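Fimbrial subunit type 1 (Actinomyces oris, PDB 3UXF) forms the shaft of a cell-wall-anchored surface fimbria as its major structural subunit. Local coordinates at residues T276-G279 against R280-S284; N85-L88 against T89-D92; T251-E254 against T255-T259. One frame throughout, in Å; residues are numbered along the deposited sequence. Where two conformers were deposited one is given.

Overall arrangement
Contacts 1 and 3 are neighbours in the middle part of this elongated chain. Contact 2 lies apart, in the N-terminal pilin domain. The centres of contacts 1 and 3 are 10 Å apart. They meet directly: Lys282 NZ of contact 1 forms a salt bridge of 2.7 Å with Asp257 OD1 of contact 3. Thr276 OG1 and Thr256 O, also 2.7 Å apart, make a probable hydrogen bond. The centre of contact 2 is 42 Å from that of contact 1 and 51 Å from that of contact 3, and it touches neither. In contact 2 the side chain of Thr89 is about 12 Å from a bound calcium ion.

Contact 1: residues T276-G279 against R280-S284; sequences TEEG and RRKAS
Glu278 is gripped side-on by Arg281, one turn further along helix 277-288. Arg281 NE donates to Glu278 OE1 at 2.8 Å, and Arg281 NH2 donates to Glu278 OE2 at 2.9 Å. Both bonds are nearly straight. Both meet the carboxylate on its syn side, somewhat out of its plane, and the carboxylate and guanidinium planes are 30° apart. Lys282 NZ reaches the anti lone pair of Glu278 OE2 at 2.8 Å, so this oxygen serves two donors. The bend of Glu278 at chi2 (61°) turns its carboxylate back toward both cationic side chains. NZ also forms a salt bridge with Asp257, while Arg281 NH1 pairs with Glu285.

The network spans the first two turns of an alpha helix, with Thr276 as N-cap. Thr276 OG1 accepts from Gly279 N at 3.0 Å and also bonds to Thr256 O. Arg280 N donates to Thr276 O at 2.7 Å. The Arg280 guanidinium lies with one face over the Thr276-Glu277 backbone, Glu277 CA being 3.3 Å above its plane. Further along, Arg280 O accepts from both Ser284 N and Ser284 OG, which approach from opposite faces of the carbonyl plane. Ser284 OG has Ile220 N as a further partner.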
loop_
_atom_site.group_PDB
_atom_site.type_symbol
_atom_site.label_atom_id
_atom_site.label_comp_id
_atom_site.label_asym_id
_atom_site.label_seq_id
_atom_site.Cartn_x
_atom_site.Cartn_y
_atom_site.Cartn_z
ATOM N N THR A 276 -20.099 -6.056 6.917
ATOM C CA THR A 276 -21.501 -5.999 7.360
ATOM C C THR A 276 -21.556 -5.522 8.807
ATOM O O THR A 276 -20.523 -5.286 9.439
ATOM C CB THR A 276 -22.117 -7.405 7.343
ATOM O OG1 THR A 276 -21.355 -8.229 8.229
ATOM C CG2 THR A 276 -22.080 -8.025 5.949
ATOM N N GLU A 277 -22.760 -5.386 9.355
ATOM C CA GLU A 277 -22.867 -5.016 10.758
ATOM C C GLU A 277 -22.080 -6.026 11.641
ATOM O O GLU A 277 -21.305 -5.618 12.524
ATOM C CB GLU A 277 -24.338 -4.930 11.183
ATOM C CG GLU A 277 -24.457 -4.764 12.691
ATOM C CD GLU A 277 -25.826 -4.329 13.139
ATOM O OE1 GLU A 277 -26.810 -4.573 12.410
ATOM O OE2 GLU A 277 -25.905 -3.729 14.229
ATOM N N GLU A 278 -22.250 -7.320 11.377
ATOM C CA GLU A 278 -21.522 -8.319 12.168
ATOM C C GLU A 278 -20.014 -8.254 11.903
ATOM O O GLU A 278 -19.203 -8.348 12.830
ATOM C CB GLU A 278 -22.120 -9.711 11.981
ATOM C CG GLU A 278 -21.257 -10.843 12.551
ATOM C CD GLU A 278 -21.010 -10.763 14.051
ATOM O OE1 GLU A 278 -21.646 -9.964 14.778
ATOM O OE2 GLU A 278 -20.170 -11.535 14.533
ATOM N N GLY A 279 -19.611 -8.056 10.638
ATOM C CA GLY A 279 -18.186 -7.895 10.378
ATOM C C GLY A 279 -17.598 -6.668 11.043
ATOM O O GLY A 279 -16.490 -6.689 11.578
ATOM N N ARG A 280 -18.360 -5.572 11.071
ATOM C CA ARG A 280 -17.885 -4.407 11.755
ATOM C C ARG A 280 -17.766 -4.629 13.258
ATOM O O ARG A 280 -16.829 -4.129 13.899
ATOM C CB ARG A 280 -18.803 -3.218 11.480
ATOM C CG ARG A 280 -18.748 -2.742 10.021
ATOM C CD ARG A 280 -19.560 -1.406 9.864
ATOM N NE ARG A 280 -20.965 -1.493 10.282
ATOM C CZ ARG A 280 -21.976 -1.800 9.470
ATOM N NH1 ARG A 280 -21.751 -2.062 8.190
ATOM N NH2 ARG A 280 -23.225 -1.846 9.932
ATOM N N ARG A 281 -18.697 -5.411 13.784
ATOM C CA ARG A 281 -18.676 -5.723 15.208
ATOM C C ARG A 281 -17.429 -6.552 15.518
ATOM O O ARG A 281 -16.679 -6.246 16.445
ATOM C CB ARG A 281 -19.948 -6.459 15.632
ATOM C CG ARG A 281 -19.987 -6.623 17.192
ATOM C CD ARG A 281 -20.829 -7.826 17.639
ATOM N NE ARG A 281 -20.280 -9.074 17.099
ATOM C CZ ARG A 281 -19.198 -9.680 17.566
ATOM N NH1 ARG A 281 -18.537 -9.185 18.599
ATOM N NH2 ARG A 281 -18.766 -10.805 16.976
ATOM N N LYS A 282 -17.146 -7.559 14.680
ATOM C CA LYS A 282 -15.951 -8.339 14.913
ATOM C C LYS A 282 -14.707 -7.472 14.847
ATOM O O LYS A 282 -13.805 -7.611 15.664
ATOM C CB LYS A 282 -15.838 -9.473 13.880
ATOM C CG LYS A 282 -16.799 -10.623 14.028
ATOM C CD LYS A 282 -16.382 -11.689 13.023
ATOM C CE LYS A 282 -17.110 -13.021 13.158
ATOM N NZ LYS A 282 -18.565 -13.034 12.807
ATOM N N ALA A 283 -14.618 -6.592 13.837
ATOM C CA ALA A 283 -13.475 -5.720 13.757
ATOM C C ALA A 283 -13.338 -4.767 14.956
ATOM O O ALA A 283 -12.230 -4.515 15.413
ATOM C CB ALA A 283 -13.476 -4.943 12.430
ATOM N N SER A 284 -14.449 -4.164 15.379
ATOM C CA SER A 284 -14.426 -3.225 16.491
ATOM C C SER A 284 -13.841 -3.917 17.730
ATOM O O SER A 284 -12.961 -3.388 18.403
ATOM C CB SER A 284 -15.847 -2.751 16.787
ATOM O OG SER A 284 -16.399 -2.057 15.676
#

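Contact 2: residues N85-L88 against T89-D92; sequences NVDL and TTYD
Asp87 and Thr89 meet through one carboxylate oxygen. Asp87 OD1 accepts from Thr89 OG1 at 2.6 Å and from Thr89 N at 2.9 Å. The pairing of the carboxylate with the backbone N two residues on is an Asx turn. It overlaps a type I beta turn from Asp87 to Thr90, which leads straight into helix 91-99.

The two donors come from the same face of the carboxylate. The hydroxyl arrives on the syn side of OD1 and the backbone N on the anti side, each about 30° out of the plane. Asp87 can offer OD1 to both because its CG is anti to the backbone N (chi1 -176°), which swings the carboxylate over the turn. The other oxygen, Asp87 OD2, lies 3.6 Å from the methyl Thr90 CG2. That methyl packs beside the carboxylate, and the two side chains cross at about a right angle.

The backbone carbonyl of Asp87 also has two donors. Thr90 N closes the turn on Asp87 O at 3.1 Å from above the carbonyl plane. Thr90 OG1 donates to the same oxygen within that plane.

Thr90 is the N-cap of the helix. Its OG1 therefore has a second role, bonding to Gly93 N in the first turn. One hydroxyl thus ties the beta turn to the start of the helix.

The next shell packs the turn against helix 91-99 and the neighbouring loops. Leu88 sends its side chain against Leu97 of helix 91-99, and Val86 packs on Thr96 and Leu110. Thr89 touches Pro39. On the backbone side, Leu88 O accepts from the indole nitrogen of Trp94, Trp94 NE1.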
loop_
_atom_site.group_PDB
_atom_site.type_symbol
_atom_site.label_atom_id
_atom_site.label_comp_id
_atom_site.label_asym_id
_atom_site.label_seq_id
_atom_site.Cartn_x
_atom_site.Cartn_y
_atom_site.Cartn_z
ATOM N N ASN A 85 -13.178 22.866 31.713
ATOM C CA ASN A 85 -13.579 23.589 32.914
ATOM C C ASN A 85 -12.742 23.147 34.105
ATOM O O ASN A 85 -13.231 22.513 35.055
ATOM C CB ASN A 85 -15.057 23.335 33.175
ATOM C CG ASN A 85 -15.954 24.089 32.204
ATOM O OD1 ASN A 85 -16.995 23.582 31.772
ATOM N ND2 ASN A 85 -15.549 25.309 31.857
ATOM N N VAL A 86 -11.452 23.462 34.026
ATOM C CA VAL A 86 -10.529 23.309 35.140
ATOM C C VAL A 86 -9.732 24.595 35.237
ATOM O O VAL A 86 -9.397 25.226 34.227
ATOM C CB VAL A 86 -9.544 22.114 34.980
ATOM C CG1 VAL A 86 -10.294 20.765 35.069
ATOM C CG2 VAL A 86 -8.764 22.233 33.683
ATOM N N ASP A 87 -9.461 25.021 36.463
ATOM C CA ASP A 87 -8.716 26.258 36.649
ATOM C C ASP A 87 -7.264 25.911 36.948
ATOM O O ASP A 87 -6.945 25.470 38.060
ATOM C CB ASP A 87 -9.336 27.031 37.836
ATOM C CG ASP A 87 -8.696 28.383 38.074
ATOM O OD1 ASP A 87 -7.606 28.655 37.533
ATOM O OD2 ASP A 87 -9.314 29.206 38.824
ATOM N N LEU A 88 -6.372 26.126 35.970
ATOM C CA LEU A 88 -4.991 25.682 36.159
ATOM C C LEU A 88 -4.186 26.713 36.975
ATOM O O LEU A 88 -2.972 26.543 37.198
ATOM C CB LEU A 88 -4.313 25.386 34.814
ATOM C CG LEU A 88 -4.887 24.152 34.084
ATOM C CD1 LEU A 88 -3.930 23.800 32.953
ATOM C CD2 LEU A 88 -5.043 22.971 35.033
ATOM N N THR A 89 -4.852 27.766 37.441
ATOM C CA THR A 89 -4.199 28.633 38.405
ATOM C C THR A 89 -4.414 28.121 39.828
ATOM O O THR A 89 -4.006 28.787 40.788
ATOM C CB THR A 89 -4.642 30.119 38.304
ATOM O OG1 THR A 89 -5.973 30.267 38.793
ATOM C CG2 THR A 89 -4.566 30.632 36.875
ATOM N N THR A 90 -5.021 26.945 39.959
ATOM C CA THR A 90 -5.242 26.296 41.253
ATOM C C THR A 90 -4.746 24.846 41.213
ATOM O O THR A 90 -4.799 24.153 40.170
ATOM C CB THR A 90 -6.745 26.271 41.612
ATOM O OG1 THR A 90 -7.425 25.330 40.776
ATOM C CG2 THR A 90 -7.356 27.682 41.419
ATOM N N TYR A 91 -4.290 24.370 42.362
ATOM C CA TYR A 91 -3.938 22.975 42.498
ATOM C C TYR A 91 -5.151 22.088 42.165
ATOM O O TYR A 91 -5.003 21.065 41.487
ATOM C CB TYR A 91 -3.449 22.690 43.931
ATOM C CG TYR A 91 -3.278 21.220 44.238
ATOM C CD1 TYR A 91 -2.103 20.542 43.907
ATOM C CD2 TYR A 91 -4.305 20.488 44.823
ATOM C CE1 TYR A 91 -1.952 19.218 44.193
ATOM C CE2 TYR A 91 -4.160 19.140 45.079
ATOM C CZ TYR A 91 -2.985 18.518 44.762
ATOM O OH TYR A 91 -2.844 17.178 45.028
ATOM N N ASP A 92 -6.349 22.485 42.620
ATOM C CA ASP A 92 -7.537 21.647 42.384
ATOM C C ASP A 92 -7.780 21.377 40.897
ATOM O O ASP A 92 -8.203 20.288 40.526
ATOM C CB ASP A 92 -8.806 22.266 42.970
ATOM C CG ASP A 92 -8.851 22.199 44.493
ATOM O OD1 ASP A 92 -8.046 21.455 45.104
ATOM O OD2 ASP A 92 -9.707 22.906 45.064
#

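Contact 3: residues T251-E254 against T255-T259; sequences TLAE and TTDYT
Tyr258 lays one face of its ring over the backbone of Glu254. Glu254 CA is 3.8 Å from the ring centroid and 18° off the ring normal, a CH-pi contact. Tyr258 CG sits between the backbone N and the carbonyl carbon (chi1 64°), which folds the ring back over the preceding chain. Its hydroxyl meets two waters. One joins Tyr258 OH to Leu252 O, and the other joins it to Glu254 OE1.

Next to the ring the chain reverses tightly. Asp257 N donates to Ala253 O at 2.8 Å, and Thr255 N donates to Tyr258 O at 2.7 Å. A weak bond from Thr256 N to Glu254 O closes a classic gamma turn centred on Thr255. The carboxylate of Asp257 turns back to the loop that follows strand 250-251, where the anti lone pair of OD2 takes Ala253 N at 2.8 Å. The other oxygen, OD1, forms a salt bridge with Lys282.

The turn carries the chain from strand 250-251, at the edge of a five-stranded antiparallel sheet, to strand 258-264 of a second, mixed sheet. Leu252 and Tyr258 pack on Val242 of strand 241-245, Tyr258 also rests on Ile273 and Leu275 of strand 269-275, and Leu252 touches Lys282 of helix 277-288.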
loop_
_atom_site.group_PDB
_atom_site.type_symbol
_atom_site.label_atom_id
_atom_site.label_comp_id
_atom_site.label_asym_id
_atom_site.label_seq_id
_atom_site.Cartn_x
_atom_site.Cartn_y
_atom_site.Cartn_z
ATOM N N THR A 251 -10.410 -15.981 9.939
ATOM C CA THR A 251 -10.944 -15.746 8.614
ATOM C C THR A 251 -12.413 -15.386 8.728
ATOM O O THR A 251 -13.183 -16.045 9.446
ATOM C CB THR A 251 -10.746 -16.996 7.762
ATOM O OG1 THR A 251 -9.344 -17.242 7.644
ATOM C CG2 THR A 251 -11.346 -16.854 6.356
ATOM N N LEU A 252 -12.809 -14.330 8.020
ATOM C CA LEU A 252 -14.178 -13.892 8.001
ATOM C C LEU A 252 -14.965 -14.566 6.879
ATOM O O LEU A 252 -14.376 -15.134 5.938
ATOM C CB LEU A 252 -14.220 -12.384 7.786
ATOM C CG LEU A 252 -13.520 -11.551 8.865
ATOM C CD1 LEU A 252 -13.813 -10.035 8.678
ATOM C CD2 LEU A 252 -13.915 -11.990 10.276
ATOM N N ALA A 253 -16.287 -14.524 6.998
ATOM C CA ALA A 253 -17.159 -15.254 6.078
ATOM C C ALA A 253 -17.907 -14.325 5.154
ATOM O O ALA A 253 -18.481 -13.322 5.593
ATOM C CB ALA A 253 -18.160 -16.103 6.874
ATOM N N GLU A 254 -17.935 -14.657 3.859
ATOM C CA GLU A 254 -18.710 -13.822 2.952
ATOM C C GLU A 254 -20.189 -13.888 3.358
ATOM O O GLU A 254 -20.638 -14.917 3.895
ATOM C CB GLU A 254 -18.488 -14.234 1.459
ATOM C CG GLU A 254 -19.449 -13.501 0.475
ATOM C CD GLU A 254 -18.808 -13.005 -0.833
ATOM O OE1 GLU A 254 -17.877 -13.690 -1.352
ATOM O OE2 GLU A 254 -19.258 -11.923 -1.347
ATOM N N THR A 255 -20.908 -12.800 3.098
ATOM C CA THR A 255 -22.310 -12.597 3.477
ATOM C C THR A 255 -22.468 -12.326 4.965
ATOM O O THR A 255 -23.037 -11.301 5.368
ATOM C CB THR A 255 -23.192 -13.761 3.067
ATOM O OG1 THR A 255 -22.938 -14.049 1.698
ATOM C CG2 THR A 255 -24.675 -13.398 3.255
ATOM N N THR A 256 -21.964 -13.236 5.799
ATOM C CA THR A 256 -22.030 -13.014 7.247
ATOM C C THR A 256 -21.248 -11.776 7.678
ATOM O O THR A 256 -21.772 -10.913 8.385
ATOM C CB THR A 256 -21.485 -14.238 7.988
ATOM O OG1 THR A 256 -22.260 -15.378 7.590
ATOM C CG2 THR A 256 -21.563 -14.032 9.502
ATOM N N ASP A 257 -19.985 -11.677 7.246
ATOM C CA ASP A 257 -19.089 -10.653 7.768
ATOM C C ASP A 257 -18.755 -9.538 6.771
ATOM O O ASP A 257 -18.382 -8.425 7.160
ATOM C CB ASP A 257 -17.786 -11.303 8.223
ATOM C CG ASP A 257 -18.008 -12.284 9.366
ATOM O OD1 ASP A 257 -18.730 -11.932 10.329
ATOM O OD2 ASP A 257 -17.450 -13.394 9.324
ATOM N N TYR A 258 -18.828 -9.877 5.491
ATOM C CA TYR A 258 -18.544 -8.862 4.473
ATOM C C TYR A 258 -19.230 -9.227 3.191
ATOM O O TYR A 258 -19.670 -10.366 3.006
ATOM C CB TYR A 258 -17.028 -8.765 4.197
ATOM C CG TYR A 258 -16.435 -10.027 3.611
ATOM C CD1 TYR A 258 -16.396 -10.227 2.237
ATOM C CD2 TYR A 258 -15.936 -11.042 4.435
ATOM C CE1 TYR A 258 -15.846 -11.378 1.692
ATOM C CE2 TYR A 258 -15.395 -12.192 3.907
ATOM C CZ TYR A 258 -15.376 -12.365 2.541
ATOM O OH TYR A 258 -14.836 -13.521 2.035
ATOM N N THR A 259 -19.375 -8.264 2.288
ATOM C CA THR A 259 -19.775 -8.601 0.923
ATOM C C THR A 259 -18.805 -7.931 -0.060
ATOM O O THR A 259 -18.332 -6.800 0.208
ATOM C CB THR A 259 -21.264 -8.220 0.635
ATOM O OG1 THR A 259 -21.354 -6.902 0.117
ATOM C CG2 THR A 259 -22.098 -8.227 1.882
HETATM O O HOH W 1 -12.971 -14.770 3.640
HETATM O O HOH W 2 -15.041 -14.197 -0.422
#